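Long-range contacts in transcriptional regulator, HTH_3 family (Vibrio cholerae, PDB 1Y9Q), which is a two-domain dimeric regulator that probably binds DNA to control transcription and holds zinc and D-methionine in its cupin domain: residues Q117-P121 against S158-Y164; L124-E128 against V177-R181; T30-V36 against K58-L63. All coordinates share one frame; numbering follows the deposited sequence.

Interaction 1: Q117-P121 against S158-Y164; sequences QMSSP and SDQPHGY. With ZN (zinc ion), chain B; MED (D-methionine), chain C.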
ATOM      1  N   GLN A 117      -0.795  -7.421   5.815  1.00 32.15           N
ATOM      2  CA  GLN A 117       0.350  -7.326   4.920  1.00 32.27           C
ATOM      3  C   GLN A 117       0.021  -6.558   3.642  1.00 31.61           C
ATOM      4  O   GLN A 117      -0.723  -7.052   2.798  1.00 31.55           O
ATOM      5  CB  GLN A 117       0.811  -8.743   4.560  1.00 33.18           C
ATOM      6  CG  GLN A 117       2.051  -8.852   3.699  1.00 34.92           C
ATOM      7  CD  GLN A 117       3.298  -8.424   4.426  1.00 35.27           C
ATOM      8  OE1 GLN A 117       3.381  -8.509   5.655  1.00 34.63           O
ATOM      9  NE2 GLN A 117       4.289  -7.974   3.673  1.00 32.73           N
HETATM   10  N   MSE A 118       0.547  -5.344   3.507  1.00 30.16           N
HETATM   11  CA  MSE A 118       0.322  -4.570   2.287  1.00 30.23           C
HETATM   12  C   MSE A 118       1.517  -4.796   1.365  1.00 27.42           C
HETATM   13  O   MSE A 118       2.652  -4.908   1.826  1.00 24.98           O
HETATM   14  CB  MSE A 118       0.184  -3.078   2.590  1.00 35.98           C
HETATM   15  CG  MSE A 118      -1.000  -2.742   3.483  1.00 42.94           C
HETATM   16 SE   MSE A 118      -2.652  -3.505   2.847  1.00 54.82          SE
HETATM   17  CE  MSE A 118      -2.814  -2.476   1.216  1.00 48.31           C
ATOM     18  N   SER A 119       1.256  -4.859   0.065  1.00 24.51           N
ATOM     19  CA  SER A 119       2.312  -5.095  -0.920  1.00 22.15           C
ATOM     20  C   SER A 119       2.344  -4.048  -2.016  1.00 22.04           C
ATOM     21  O   SER A 119       1.321  -3.439  -2.333  1.00 21.39           O
ATOM     22  CB  SER A 119       2.115  -6.457  -1.591  1.00 20.52           C
ATOM     23  OG  SER A 119       2.180  -7.511  -0.662  1.00 19.31           O
ATOM     24  N   SER A 120       3.527  -3.851  -2.595  1.00 21.28           N
ATOM     25  CA  SER A 120       3.692  -2.918  -3.704  1.00 21.24           C
ATOM     26  C   SER A 120       3.284  -3.726  -4.928  1.00 19.26           C
ATOM     27  O   SER A 120       3.197  -4.950  -4.865  1.00 19.83           O
ATOM     28  CB  SER A 120       5.158  -2.494  -3.852  1.00 23.71           C
ATOM     29  OG  SER A 120       5.615  -1.768  -2.727  1.00 26.89           O
ATOM     30  N   PRO A 121       3.025  -3.062  -6.058  1.00 19.43           N
ATOM     31  CA  PRO A 121       2.634  -3.834  -7.238  1.00 17.76           C
ATOM     32  C   PRO A 121       3.718  -4.840  -7.611  1.00 15.86           C
ATOM     33  O   PRO A 121       4.907  -4.552  -7.465  1.00 16.56           O
ATOM     34  CB  PRO A 121       2.487  -2.762  -8.314  1.00 19.27           C
ATOM     35  CG  PRO A 121       2.083  -1.541  -7.528  1.00 21.58           C
ATOM     36  CD  PRO A 121       3.017  -1.617  -6.346  1.00 19.39           C
ATOM     37  N   SER A 158      -2.111  -8.751  -9.681  1.00 13.85           N
ATOM     38  CA  SER A 158      -1.274  -8.252  -8.601  1.00 13.02           C
ATOM     39  C   SER A 158      -0.318  -7.124  -8.955  1.00 13.98           C
ATOM     40  O   SER A 158       0.453  -6.679  -8.097  1.00 12.68           O
ATOM     41  CB  SER A 158      -0.475  -9.405  -7.981  1.00 16.64           C
ATOM     42  OG  SER A 158       0.485  -9.922  -8.892  1.00 17.27           O
ATOM     43  N   ASP A 159      -0.351  -6.667 -10.205  1.00 12.83           N
ATOM     44  CA  ASP A 159       0.515  -5.566 -10.608  1.00 14.73           C
ATOM     45  C   ASP A 159      -0.169  -4.251 -10.232  1.00 17.42           C
ATOM     46  O   ASP A 159      -0.299  -3.326 -11.042  1.00 17.50           O
ATOM     47  CB  ASP A 159       0.825  -5.630 -12.115  1.00 14.08           C
ATOM     48  CG  ASP A 159      -0.424  -5.633 -12.987  1.00 21.18           C
ATOM     49  OD1 ASP A 159      -1.546  -5.785 -12.457  1.00 19.34           O
ATOM     50  OD2 ASP A 159      -0.275  -5.497 -14.221  1.00 23.09           O
ATOM     51  N   GLN A 160      -0.616  -4.201  -8.982  1.00 17.74           N
ATOM     52  CA  GLN A 160      -1.285  -3.036  -8.415  1.00 17.93           C
ATOM     53  C   GLN A 160      -1.131  -3.140  -6.909  1.00 18.67           C
ATOM     54  O   GLN A 160      -0.812  -4.214  -6.388  1.00 18.71           O
ATOM     55  CB  GLN A 160      -2.778  -3.049  -8.756  1.00 19.39           C
ATOM     56  CG  GLN A 160      -3.541  -4.222  -8.137  1.00 17.15           C
ATOM     57  CD  GLN A 160      -5.037  -4.117  -8.351  1.00 18.73           C
ATOM     58  OE1 GLN A 160      -5.655  -3.123  -7.972  1.00 18.05           O
ATOM     59  NE2 GLN A 160      -5.630  -5.144  -8.960  1.00 16.53           N
ATOM     60  N   PRO A 161      -1.340  -2.030  -6.184  1.00 18.16           N
ATOM     61  CA  PRO A 161      -1.209  -2.111  -4.730  1.00 17.61           C
ATOM     62  C   PRO A 161      -2.204  -3.156  -4.249  1.00 16.15           C
ATOM     63  O   PRO A 161      -3.363  -3.155  -4.669  1.00 16.97           O
ATOM     64  CB  PRO A 161      -1.587  -0.701  -4.271  1.00 19.91           C
ATOM     65  CG  PRO A 161      -1.116   0.150  -5.411  1.00 19.99           C
ATOM     66  CD  PRO A 161      -1.593  -0.642  -6.611  1.00 18.37           C
ATOM     67  N   HIS A 162      -1.747  -4.067  -3.403  1.00 16.18           N
ATOM     68  CA  HIS A 162      -2.630  -5.100  -2.875  1.00 16.91           C
ATOM     69  C   HIS A 162      -2.214  -5.452  -1.464  1.00 15.58           C
ATOM     70  O   HIS A 162      -1.268  -4.878  -0.932  1.00 16.58           O
ATOM     71  CB  HIS A 162      -2.636  -6.356  -3.775  1.00 15.33           C
ATOM     72  CG  HIS A 162      -1.304  -7.026  -3.927  1.00 15.25           C
ATOM     73  ND1 HIS A 162      -0.277  -6.491  -4.673  1.00 14.05           N
ATOM     74  CD2 HIS A 162      -0.849  -8.222  -3.469  1.00 14.91           C
ATOM     75  CE1 HIS A 162       0.752  -7.324  -4.670  1.00 15.70           C
ATOM     76  NE2 HIS A 162       0.428  -8.381  -3.945  1.00 15.93           N
ATOM     77  N   GLY A 163      -2.931  -6.381  -0.846  1.00 16.62           N
ATOM     78  CA  GLY A 163      -2.582  -6.753   0.511  1.00 15.60           C
ATOM     79  C   GLY A 163      -3.379  -7.928   1.028  1.00 16.84           C
ATOM     80  O   GLY A 163      -4.337  -8.366   0.393  1.00 15.50           O
ATOM     81  N   TYR A 164      -2.972  -8.433   2.188  1.00 16.97           N
ATOM     82  CA  TYR A 164      -3.630  -9.571   2.818  1.00 18.30           C
ATOM     83  C   TYR A 164      -3.762  -9.285   4.303  1.00 18.82           C
ATOM     84  O   TYR A 164      -2.863  -8.703   4.902  1.00 19.80           O
ATOM     85  CB  TYR A 164      -2.790 -10.833   2.642  1.00 18.65           C
ATOM     86  CG  TYR A 164      -2.092 -10.916   1.310  1.00 17.54           C
ATOM     87  CD1 TYR A 164      -0.934 -10.178   1.061  1.00 18.92           C
ATOM     88  CD2 TYR A 164      -2.601 -11.711   0.287  1.00 17.11           C
ATOM     89  CE1 TYR A 164      -0.298 -10.233  -0.175  1.00 16.24           C
ATOM     90  CE2 TYR A 164      -1.974 -11.772  -0.953  1.00 14.36           C
ATOM     91  CZ  TYR A 164      -0.827 -11.029  -1.175  1.00 15.25           C
ATOM     92  OH  TYR A 164      -0.218 -11.084  -2.399  1.00 12.46           O
TER
HETATM   93 ZN    ZN B 202       1.425 -10.369  -3.689  1.00 16.80          ZN
HETATM   94  N   MED C 201       2.442 -12.291  -3.230  1.00 18.96           N
HETATM   95  CA  MED C 201       3.194 -12.161  -1.948  1.00 19.19           C
HETATM   96  C   MED C 201       3.123 -10.725  -1.414  1.00 18.93           C
HETATM   97  O   MED C 201       2.511  -9.821  -2.001  1.00 18.39           O
HETATM   98  CB  MED C 201       2.626 -13.175  -0.927  1.00 20.75           C
HETATM   99  CG  MED C 201       3.228 -13.272   0.460  1.00 24.00           C
HETATM  100  SD  MED C 201       4.900 -13.947   0.221  1.00 25.05           S
HETATM  101  CE  MED C 201       4.591 -15.537  -0.410  1.00 26.46           C
HETATM  102  OXT MED C 201       3.699 -10.443  -0.364  1.00 18.12           O

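Interaction 2: L124-E128 against V177-R181; sequences LGVIE and VAYPR. With ZN (zinc ion), chain B; MED (D-methionine), chain C.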
ATOM      1  N   LEU A 124       4.416  -6.294 -14.050  1.00 16.86           N
ATOM      2  CA  LEU A 124       3.291  -6.214 -14.977  1.00 17.73           C
ATOM      3  C   LEU A 124       2.778  -7.586 -15.393  1.00 15.95           C
ATOM      4  O   LEU A 124       3.548  -8.456 -15.780  1.00 16.43           O
ATOM      5  CB  LEU A 124       3.700  -5.428 -16.229  1.00 20.69           C
ATOM      6  CG  LEU A 124       2.640  -5.236 -17.316  1.00 25.42           C
ATOM      7  CD1 LEU A 124       1.512  -4.349 -16.798  1.00 25.22           C
ATOM      8  CD2 LEU A 124       3.286  -4.606 -18.539  1.00 27.74           C
ATOM      9  N   GLY A 125       1.468  -7.777 -15.301  1.00 15.46           N
ATOM     10  CA  GLY A 125       0.883  -9.040 -15.705  1.00 15.29           C
ATOM     11  C   GLY A 125       0.938 -10.171 -14.694  1.00 13.91           C
ATOM     12  O   GLY A 125       0.392 -11.240 -14.955  1.00 15.67           O
ATOM     13  N   VAL A 126       1.585  -9.965 -13.552  1.00 13.96           N
ATOM     14  CA  VAL A 126       1.638 -11.038 -12.559  1.00 13.00           C
ATOM     15  C   VAL A 126       0.251 -11.196 -11.946  1.00 11.95           C
ATOM     16  O   VAL A 126      -0.366 -10.217 -11.533  1.00 13.05           O
ATOM     17  CB  VAL A 126       2.663 -10.742 -11.449  1.00 13.22           C
ATOM     18  CG1 VAL A 126       2.611 -11.835 -10.391  1.00 12.60           C
ATOM     19  CG2 VAL A 126       4.054 -10.671 -12.051  1.00 13.01           C
ATOM     20  N   ILE A 127      -0.227 -12.435 -11.892  1.00 10.73           N
ATOM     21  CA  ILE A 127      -1.555 -12.738 -11.365  1.00  9.87           C
ATOM     22  C   ILE A 127      -1.486 -13.614 -10.109  1.00  9.98           C
ATOM     23  O   ILE A 127      -0.645 -14.507 -10.010  1.00 11.46           O
ATOM     24  CB  ILE A 127      -2.387 -13.454 -12.465  1.00 11.02           C
ATOM     25  CG1 ILE A 127      -2.679 -12.468 -13.603  1.00 12.62           C
ATOM     26  CG2 ILE A 127      -3.669 -14.054 -11.878  1.00 10.33           C
ATOM     27  CD1 ILE A 127      -3.209 -13.123 -14.870  1.00 13.25           C
ATOM     28  N   GLU A 128      -2.359 -13.353  -9.141  1.00 10.95           N
ATOM     29  CA  GLU A 128      -2.369 -14.156  -7.921  1.00  9.87           C
ATOM     30  C   GLU A 128      -3.691 -14.855  -7.693  1.00  8.93           C
ATOM     31  O   GLU A 128      -4.753 -14.321  -8.029  1.00  9.61           O
ATOM     32  CB  GLU A 128      -2.062 -13.296  -6.691  1.00  9.36           C
ATOM     33  CG  GLU A 128      -0.603 -12.939  -6.537  1.00  8.85           C
ATOM     34  CD  GLU A 128      -0.316 -12.240  -5.223  1.00 10.91           C
ATOM     35  OE1 GLU A 128      -0.789 -12.724  -4.176  1.00 11.69           O
ATOM     36  OE2 GLU A 128       0.386 -11.214  -5.241  1.00 10.74           O
ATOM     37  N   VAL A 177       1.297 -17.618  -7.340  1.00 11.19           N
ATOM     38  CA  VAL A 177       1.730 -16.404  -8.035  1.00 10.87           C
ATOM     39  C   VAL A 177       2.133 -16.819  -9.450  1.00 11.80           C
ATOM     40  O   VAL A 177       3.099 -17.562  -9.638  1.00 10.97           O
ATOM     41  CB  VAL A 177       2.929 -15.745  -7.321  1.00  9.89           C
ATOM     42  CG1 VAL A 177       3.352 -14.486  -8.058  1.00  8.51           C
ATOM     43  CG2 VAL A 177       2.553 -15.413  -5.882  1.00 10.68           C
ATOM     44  N   ALA A 178       1.374 -16.355 -10.439  1.00 11.77           N
ATOM     45  CA  ALA A 178       1.625 -16.708 -11.832  1.00 11.36           C
ATOM     46  C   ALA A 178       2.241 -15.554 -12.608  1.00 13.97           C
ATOM     47  O   ALA A 178       1.642 -14.478 -12.746  1.00 12.85           O
ATOM     48  CB  ALA A 178       0.326 -17.156 -12.491  1.00 10.15           C
ATOM     49  N   TYR A 179       3.442 -15.789 -13.118  1.00 14.53           N
ATOM     50  CA  TYR A 179       4.174 -14.778 -13.875  1.00 16.91           C
ATOM     51  C   TYR A 179       3.938 -14.910 -15.377  1.00 18.42           C
ATOM     52  O   TYR A 179       3.805 -16.010 -15.895  1.00 18.52           O
ATOM     53  CB  TYR A 179       5.666 -14.911 -13.590  1.00 15.80           C
ATOM     54  CG  TYR A 179       6.044 -14.725 -12.142  1.00 14.89           C
ATOM     55  CD1 TYR A 179       6.574 -13.520 -11.696  1.00 14.36           C
ATOM     56  CD2 TYR A 179       5.903 -15.766 -11.219  1.00 14.08           C
ATOM     57  CE1 TYR A 179       6.965 -13.349 -10.377  1.00 15.08           C
ATOM     58  CE2 TYR A 179       6.294 -15.604  -9.882  1.00 14.66           C
ATOM     59  CZ  TYR A 179       6.827 -14.388  -9.476  1.00 15.24           C
ATOM     60  OH  TYR A 179       7.250 -14.211  -8.181  1.00 17.31           O
ATOM     61  N   PRO A 180       3.893 -13.779 -16.094  1.00 21.14           N
ATOM     62  CA  PRO A 180       3.673 -13.800 -17.544  1.00 25.12           C
ATOM     63  C   PRO A 180       4.685 -14.706 -18.241  1.00 28.00           C
ATOM     64  O   PRO A 180       5.866 -14.699 -17.900  1.00 28.67           O
ATOM     65  CB  PRO A 180       3.855 -12.335 -17.941  1.00 24.79           C
ATOM     66  CG  PRO A 180       3.410 -11.596 -16.729  1.00 26.03           C
ATOM     67  CD  PRO A 180       4.024 -12.396 -15.600  1.00 22.84           C
ATOM     68  N   ARG A 181       4.220 -15.492 -19.207  1.00 31.67           N
ATOM     69  CA  ARG A 181       5.106 -16.385 -19.942  1.00 35.49           C
ATOM     70  C   ARG A 181       5.395 -15.853 -21.334  1.00 36.40           C
ATOM     71  O   ARG A 181       6.526 -15.469 -21.630  1.00 39.17           O
ATOM     72  CB  ARG A 181       4.505 -17.791 -20.041  1.00 37.18           C
ATOM     73  CG  ARG A 181       4.849 -18.694 -18.863  1.00 38.90           C
ATOM     74  CD  ARG A 181       4.405 -20.130 -19.105  1.00 42.01           C
ATOM     75  NE  ARG A 181       2.951 -20.279 -19.116  1.00 42.88           N
ATOM     76  CZ  ARG A 181       2.320 -21.426 -19.355  1.00 44.33           C
ATOM     77  NH1 ARG A 181       3.012 -22.529 -19.606  1.00 45.27           N
ATOM     78  NH2 ARG A 181       0.996 -21.475 -19.335  1.00 44.52           N
TER
HETATM   79 ZN    ZN B 202       1.425 -10.369  -3.689  1.00 16.80          ZN
HETATM   80  N   MED C 201       2.442 -12.291  -3.230  1.00 18.96           N
HETATM   81  CA  MED C 201       3.194 -12.161  -1.948  1.00 19.19           C
HETATM   82  C   MED C 201       3.123 -10.725  -1.414  1.00 18.93           C
HETATM   83  O   MED C 201       2.511  -9.821  -2.001  1.00 18.39           O
HETATM   84  CB  MED C 201       2.626 -13.175  -0.927  1.00 20.75           C
HETATM   85  CG  MED C 201       3.228 -13.272   0.460  1.00 24.00           C
HETATM   86  SD  MED C 201       4.900 -13.947   0.221  1.00 25.05           S
HETATM   87  CE  MED C 201       4.591 -15.537  -0.410  1.00 26.46           C
HETATM   88  OXT MED C 201       3.699 -10.443  -0.364  1.00 18.12           O
HETATM   89  O   HOH W   1       0.433 -14.216 -15.308  1.00 26.59           O

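Interaction 3: T30-V36 against K58-L63; sequences TAQLTGV and KIASGL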
ATOM      1  N   THR A  30      19.064  -0.032 -10.525  1.00 14.96           N
ATOM      2  CA  THR A  30      18.229  -0.993  -9.814  1.00 15.19           C
ATOM      3  C   THR A  30      17.270  -0.237  -8.898  1.00 14.60           C
ATOM      4  O   THR A  30      16.129  -0.648  -8.689  1.00 16.24           O
ATOM      5  CB  THR A  30      19.100  -1.969  -8.989  1.00 14.22           C
ATOM      6  OG1 THR A  30      20.004  -2.654  -9.869  1.00 16.92           O
ATOM      7  CG2 THR A  30      18.230  -2.996  -8.281  1.00 16.28           C
ATOM      8  N   ALA A  31      17.734   0.884  -8.364  1.00 16.10           N
ATOM      9  CA  ALA A  31      16.899   1.703  -7.494  1.00 17.53           C
ATOM     10  C   ALA A  31      15.707   2.233  -8.290  1.00 18.94           C
ATOM     11  O   ALA A  31      14.566   2.177  -7.830  1.00 19.63           O
ATOM     12  CB  ALA A  31      17.716   2.861  -6.929  1.00 17.69           C
ATOM     13  N   GLN A  32      15.970   2.730  -9.496  1.00 20.40           N
ATOM     14  CA  GLN A  32      14.908   3.272 -10.345  1.00 22.93           C
ATOM     15  C   GLN A  32      13.889   2.209 -10.742  1.00 21.84           C
ATOM     16  O   GLN A  32      12.681   2.464 -10.765  1.00 23.29           O
ATOM     17  CB  GLN A  32      15.501   3.900 -11.611  1.00 26.41           C
ATOM     18  CG  GLN A  32      16.460   5.045 -11.344  1.00 32.67           C
ATOM     19  CD  GLN A  32      15.843   6.139 -10.490  1.00 36.32           C
ATOM     20  OE1 GLN A  32      14.809   6.707 -10.843  1.00 37.72           O
ATOM     21  NE2 GLN A  32      16.478   6.439  -9.359  1.00 37.96           N
ATOM     22  N   LEU A  33      14.384   1.016 -11.053  1.00 19.57           N
ATOM     23  CA  LEU A  33      13.525  -0.090 -11.457  1.00 18.98           C
ATOM     24  C   LEU A  33      12.620  -0.600 -10.341  1.00 17.44           C
ATOM     25  O   LEU A  33      11.438  -0.857 -10.565  1.00 18.46           O
ATOM     26  CB  LEU A  33      14.371  -1.264 -11.963  1.00 17.95           C
ATOM     27  CG  LEU A  33      15.110  -1.104 -13.291  1.00 20.22           C
ATOM     28  CD1 LEU A  33      16.036  -2.290 -13.501  1.00 20.11           C
ATOM     29  CD2 LEU A  33      14.099  -0.989 -14.429  1.00 20.12           C
ATOM     30  N   THR A  34      13.183  -0.741  -9.144  1.00 16.07           N
ATOM     31  CA  THR A  34      12.459  -1.281  -7.994  1.00 16.09           C
ATOM     32  C   THR A  34      11.707  -0.296  -7.107  1.00 16.32           C
ATOM     33  O   THR A  34      10.777  -0.687  -6.404  1.00 17.21           O
ATOM     34  CB  THR A  34      13.409  -2.033  -7.054  1.00 15.71           C
ATOM     35  OG1 THR A  34      14.319  -1.092  -6.475  1.00 13.96           O
ATOM     36  CG2 THR A  34      14.195  -3.099  -7.809  1.00 17.39           C
ATOM     37  N   GLY A  35      12.117   0.965  -7.107  1.00 15.50           N
ATOM     38  CA  GLY A  35      11.459   1.930  -6.251  1.00 17.70           C
ATOM     39  C   GLY A  35      12.058   1.894  -4.856  1.00 18.90           C
ATOM     40  O   GLY A  35      11.583   2.575  -3.949  1.00 21.63           O
ATOM     41  N   VAL A  36      13.091   1.077  -4.675  1.00 18.32           N
ATOM     42  CA  VAL A  36      13.779   0.977  -3.390  1.00 18.74           C
ATOM     43  C   VAL A  36      15.003   1.887  -3.498  1.00 18.96           C
ATOM     44  O   VAL A  36      15.725   1.834  -4.494  1.00 18.86           O
ATOM     45  CB  VAL A  36      14.230  -0.477  -3.109  1.00 18.75           C
ATOM     46  CG1 VAL A  36      14.996  -0.545  -1.795  1.00 18.09           C
ATOM     47  CG2 VAL A  36      13.009  -1.400  -3.067  1.00 18.39           C
ATOM     48  N   LYS A  58       9.283  -6.186  -3.845  1.00 14.28           N
ATOM     49  CA  LYS A  58       9.465  -4.936  -4.554  1.00 15.08           C
ATOM     50  C   LYS A  58      10.711  -5.018  -5.436  1.00 13.71           C
ATOM     51  O   LYS A  58      10.693  -4.600  -6.594  1.00 13.58           O
ATOM     52  CB  LYS A  58       9.583  -3.795  -3.547  1.00 19.06           C
ATOM     53  CG  LYS A  58       9.392  -2.424  -4.138  1.00 22.96           C
ATOM     54  CD  LYS A  58       9.144  -1.401  -3.043  1.00 25.62           C
ATOM     55  CE  LYS A  58       8.963  -0.023  -3.629  1.00 26.35           C
ATOM     56  NZ  LYS A  58       8.747   0.991  -2.568  1.00 29.14           N
ATOM     57  N   ILE A  59      11.787  -5.567  -4.886  1.00 12.60           N
ATOM     58  CA  ILE A  59      13.039  -5.702  -5.620  1.00 12.79           C
ATOM     59  C   ILE A  59      12.904  -6.717  -6.749  1.00 12.46           C
ATOM     60  O   ILE A  59      13.290  -6.442  -7.889  1.00 11.71           O
ATOM     61  CB  ILE A  59      14.185  -6.125  -4.676  1.00 13.30           C
ATOM     62  CG1 ILE A  59      14.436  -5.016  -3.646  1.00 13.53           C
ATOM     63  CG2 ILE A  59      15.454  -6.411  -5.480  1.00 15.34           C
ATOM     64  CD1 ILE A  59      15.424  -5.390  -2.552  1.00 13.10           C
ATOM     65  N   ALA A  60      12.359  -7.892  -6.435  1.00 11.59           N
ATOM     66  CA  ALA A  60      12.172  -8.930  -7.446  1.00 12.25           C
ATOM     67  C   ALA A  60      11.350  -8.379  -8.608  1.00 11.32           C
ATOM     68  O   ALA A  60      11.679  -8.591  -9.779  1.00 13.18           O
ATOM     69  CB  ALA A  60      11.469 -10.148  -6.833  1.00 12.24           C
ATOM     70  N   SER A  61      10.286  -7.652  -8.284  1.00 14.49           N
ATOM     71  CA  SER A  61       9.419  -7.083  -9.310  1.00 15.53           C
ATOM     72  C   SER A  61      10.187  -6.161 -10.254  1.00 15.98           C
ATOM     73  O   SER A  61      10.031  -6.239 -11.472  1.00 14.77           O
ATOM     74  CB  SER A  61       8.265  -6.319  -8.655  1.00 17.61           C
ATOM     75  OG  SER A  61       7.441  -7.196  -7.901  1.00 19.71           O
ATOM     76  N   GLY A  62      11.025  -5.298  -9.689  1.00 15.41           N
ATOM     77  CA  GLY A  62      11.801  -4.378 -10.505  1.00 16.38           C
ATOM     78  C   GLY A  62      12.822  -5.079 -11.380  1.00 17.02           C
ATOM     79  O   GLY A  62      13.127  -4.628 -12.487  1.00 17.60           O
ATOM     80  N   LEU A  63      13.351  -6.191 -10.886  1.00 15.57           N
ATOM     81  CA  LEU A  63      14.345  -6.965 -11.626  1.00 15.11           C
ATOM     82  C   LEU A  63      13.677  -7.976 -12.546  1.00 15.70           C
ATOM     83  O   LEU A  63      14.351  -8.665 -13.312  1.00 15.92           O
ATOM     84  CB  LEU A  63      15.260  -7.708 -10.652  1.00 14.51           C
ATOM     85  CG  LEU A  63      16.130  -6.854  -9.731  1.00 15.21           C
ATOM     86  CD1 LEU A  63      16.805  -7.737  -8.689  1.00 15.77           C
ATOM     87  CD2 LEU A  63      17.166  -6.109 -10.565  1.00 15.69           C
TER
HETATM   88  O   HOH W   2       9.122  -2.671  -7.676  1.00 13.18           O

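Interaction 1: Q117-P121 against S158-Y164
S158 O lies against P121 CA in the cupin fold, where the loop after strand 116-119 meets the loop before strand 162-166. D159 centres an inverse gamma turn, and its backbone meets the P121 ring. P121 CB reaches Q160 N at 3.5 Å, and P121 CG packs on P161 CD. Q160 O accepts a 2.9 Å bond from H162 ND1, in the plane of the imidazole. This bond probably fixes the ring's rotation, with H162 NE2 directed at the zinc. H162 CG lies between the backbone N and the carbonyl carbon (chi1 61°), which brings the ring over S119 CB. S119 CB lies toward the rim of that face, 3.6 Å from the H162 centroid in a CH-pi contact, and S158 CB lies more loosely over the opposite face. S119 N donates to H162 O at 2.7 Å, while the return bond from H162 N is weak. G163 faces M118, a selenomethionine whose SE is 4.0 Å from G163 CA and that packs on M118 of the second subunit. Y164 and Q117 form an antiparallel hydrogen-bonded pair. The Y164 phenol binds the metal with OH; H122 and E128 complete the protein ligands. S119 OG donates to the D-methionine O at 2.7 Å.

Interaction 2: L124-E128 against V177-R181
V126 meets V177 obliquely, CG1 to CG1 at 3.6 Å. The V126 side chain lies beside that of Y179 and points the same way, with V126 CG2 3.8 Å from Y179 CD1. It crosses the P180 ring at about a right angle, and V126 CG2 is 3.9 Å from P180 CD. P180 CG also lies against the L124-G125 backbone, 3.3 Å from L124 O. The phenol end of Y179 is hydrogen-bonded to E105. I127 and A178 lie on one face of the sheet and form an antiparallel hydrogen-bonded pair with two nearly straight backbone bonds. A178 O takes a further bond from a water that also donates to G125 O, linking that loop to A178 just before strand 127-134 begins. On the other face E128 and V177 lie side by side and point the same way, with E128 CG 4.1 Å from V177 CG2. The glutamate has CG anti to its carbonyl carbon (chi1 -76°) and is extended beyond it. This carries E128 OE2 to the zinc at 2.0 Å. H122, H162 and Y164 are the other protein ligands, and the D-methionine N and O complete the zinc site inside the cupin barrel.

Interaction 3: T30-V36 against K58-L63
In the helix-turn-helix domain the end of helix 27-34 packs across helix 53-63, with T34 set against I59 and G62. The axes of the segments 30-34 and 58-63 pass 8.1 Å apart at 103°, close to perpendicular. T34 CG2 is at the centre of the contact, 3.5 Å from I59 O, and also touches G62 CA. G62 has no side chain, and its CA comes within 3.5 Å of L33 O, which brings the two backbones close. L33 CB covers the nearby G62 O. On the buried flank T30 CG2 meets L63 CD2 at 4.0 Å, and V36 CG2 meets I59 CG1. L41 of helix 38-45 and L16 of helix 5-22 continue this apolar core.

The T34 hydroxyl turns back to its own helix. With chi1 at 66°, OG1 sits between the backbone N and the carbonyl carbon. There it donates to T30 O, which T34 N reaches from the opposite face of the carbonyl plane. T34 OG1 also accepts from V36 N at 3.1 Å, making an ST turn just where G35 leaves the helix.

K58 lies fully extended along this turn. K58 CG is 3.2 Å from T34 O, and its CD packs on V36 CG2. The ammonium group goes on to a salt bridge with E143 of the second subunit. No direct hydrogen bond joins the two segments, but one water donates to both T34 O and K58 O. Such packing of the first helix of the helix-turn-helix, the pair that probably contacts DNA, on a later helix belongs to the all-helical HTH_3 (XRE-type) fold.

Interactions 1 and 2 belong to the cupin domain and share one site. Interaction 1 supplies H162 and Y164 to the zinc, interaction 2 supplies E128, and both touch D-methionine. Their centres are 13 Å apart. Y164 OH and E128 OE1 are 2.5 Å apart, a probable hydrogen bond. S158 OG to V126 O, at 2.8 Å, is another. Interaction 3 lies in the helix-turn-helix domain, its centre 15 Å from that of interaction 1. The two touch at the domain boundary, where K58 CD is 3.6 Å from S120 OG. The K58 side chain is about 9 Å from the D-methionine at their nearest atoms. Helix 53-63 also gives I53 and W57 to the pocket.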